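Local coordinates for protein 3-hydroxyacyl-CoA dehydrogenase (Burkholderia thailandensis, PDB 4XGN) that binds NAD and, as a short-chain dehydrogenase, probably catalyses the NAD-dependent oxidation of 3-hydroxyacyl-CoA to 3-ketoacyl-CoA, at residues Gly83-Leu88 and Ala132-Asn137. Sequence-based numbering, arbitrary orientation.
Sequences GTLRGL and AAMAAN
In the Rossmann fold of this short-chain dehydrogenase, the start of strand 85-90, central in the parallel sheet, is joined here to the C-terminal end of helix 109-135, which packs against a face of the sheet. The polar part of the contact belongs to Asn137, just beyond the helix, whose primary amide can give and accept at once. Its ND2 donates to the carbonyl O of Leu85 over 2.8 Å; the oxygen lies close to the amide plane, and the donor sits in the carbonyl plane, although the N-H points somewhat off line (137°). The same ND2 also bonds to the carbonyl of Arg145, which leads into the neighbouring strand 146-151. On the other branch, OD1 accepts from a water 2.7 Å away, and that water takes the N-H of Leu85. One amide thus serves both backbone groups of a single strand residue, directly and through water, and these bonds fix which way round the amide is turned.

Arg86 starts out pointing away from the helix, but a bend at chi2 (-63°) brings its guanidinium back alongside Asn137, with the two flat groups nearly perpendicular (80°). NH1 comes to 3.5 Å from Asn137 CB, and is held by the carbonyls of Glu138 and Arg145, acceptors well matched to a cation. Thr84 CG2, anti to its backbone N, lies over the centre of one guanidinium face.

Apolar packing completes the contact. Leu85 CD2 meets Ala133 CB, a small side chain that also touches Val76 and Thr80 of helix 69-82. Met134, unbranched and extended beyond CG, reaches from the helix to the strand, where its terminal CE lies against the backbone, 3.7 Å from both Gly87 CA and Leu88 N.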
# COMPACT_ATOMS: atom_id res chain seq x y z
N GLY A 83 8.62 22.05 30.63
CA GLY A 83 9.44 20.90 30.94
C GLY A 83 10.10 20.35 29.69
O GLY A 83 10.26 21.08 28.71
N THR A 84 10.46 19.08 29.71
CA THR A 84 11.17 18.50 28.58
C THR A 84 10.14 17.98 27.58
O THR A 84 9.35 17.09 27.89
CB THR A 84 12.12 17.37 29.02
OG1 THR A 84 13.04 17.93 29.95
CG2 THR A 84 12.90 16.79 27.82
N LEU A 85 10.15 18.57 26.39
CA LEU A 85 9.15 18.25 25.37
C LEU A 85 9.56 16.90 24.78
O LEU A 85 10.60 16.84 24.14
CB LEU A 85 9.14 19.31 24.30
CG LEU A 85 8.31 19.04 23.03
CD1 LEU A 85 6.83 18.79 23.36
CD2 LEU A 85 8.49 20.15 21.99
N ARG A 86 8.79 15.84 25.03
CA ARG A 86 9.10 14.50 24.49
C ARG A 86 8.15 14.04 23.41
O ARG A 86 8.47 13.06 22.72
CB ARG A 86 9.12 13.42 25.58
CG ARG A 86 10.27 13.52 26.53
CD ARG A 86 11.62 13.34 25.84
NE ARG A 86 12.65 13.17 26.88
CZ ARG A 86 13.96 13.31 26.70
NH1 ARG A 86 14.49 13.63 25.52
NH2 ARG A 86 14.75 13.15 27.75
N GLY A 87 6.99 14.70 23.26
CA GLY A 87 6.05 14.28 22.22
C GLY A 87 5.22 15.38 21.66
O GLY A 87 4.86 16.33 22.38
N LEU A 88 4.94 15.25 20.36
CA LEU A 88 3.99 16.09 19.64
C LEU A 88 2.92 15.17 19.05
O LEU A 88 3.25 14.11 18.48
CB LEU A 88 4.67 16.86 18.50
CG LEU A 88 3.76 17.53 17.46
CD1 LEU A 88 3.05 18.69 18.12
CD2 LEU A 88 4.56 18.05 16.28
N ALA A 132 12.79 20.69 15.82
CA ALA A 132 13.96 21.50 16.07
C ALA A 132 14.18 21.61 17.60
O ALA A 132 15.31 21.53 18.07
CB ALA A 132 13.81 22.87 15.47
N ALA A 133 13.09 21.74 18.36
CA ALA A 133 13.21 21.84 19.82
C ALA A 133 13.60 20.51 20.45
O ALA A 133 14.43 20.46 21.38
CB ALA A 133 11.91 22.37 20.43
N MET A 134 13.00 19.41 19.97
CA MET A 134 13.36 18.08 20.50
C MET A 134 14.80 17.71 20.18
O MET A 134 15.44 17.06 20.98
CB MET A 134 12.45 17.00 19.97
CG MET A 134 10.99 17.06 20.38
SD MET A 134 10.09 15.92 19.24
CE MET A 134 8.51 15.97 20.11
N ALA A 135 15.31 18.13 19.03
CA ALA A 135 16.68 17.81 18.61
C ALA A 135 17.73 18.34 19.63
O ALA A 135 18.84 17.83 19.70
CB ALA A 135 16.95 18.41 17.24
N ALA A 136 17.34 19.35 20.40
CA ALA A 136 18.18 19.92 21.42
C ALA A 136 18.10 19.20 22.76
O ALA A 136 18.90 19.50 23.68
CB ALA A 136 17.86 21.40 21.58
N ASN A 137 17.18 18.24 22.92
CA ASN A 137 17.06 17.53 24.16
C ASN A 137 18.22 16.55 24.27
O ASN A 137 18.81 16.13 23.27
CB ASN A 137 15.79 16.66 24.24
CG ASN A 137 14.50 17.46 24.34
OD1 ASN A 137 14.49 18.59 24.83
ND2 ASN A 137 13.40 16.86 23.88
O HOH W 1 12.49 20.26 25.61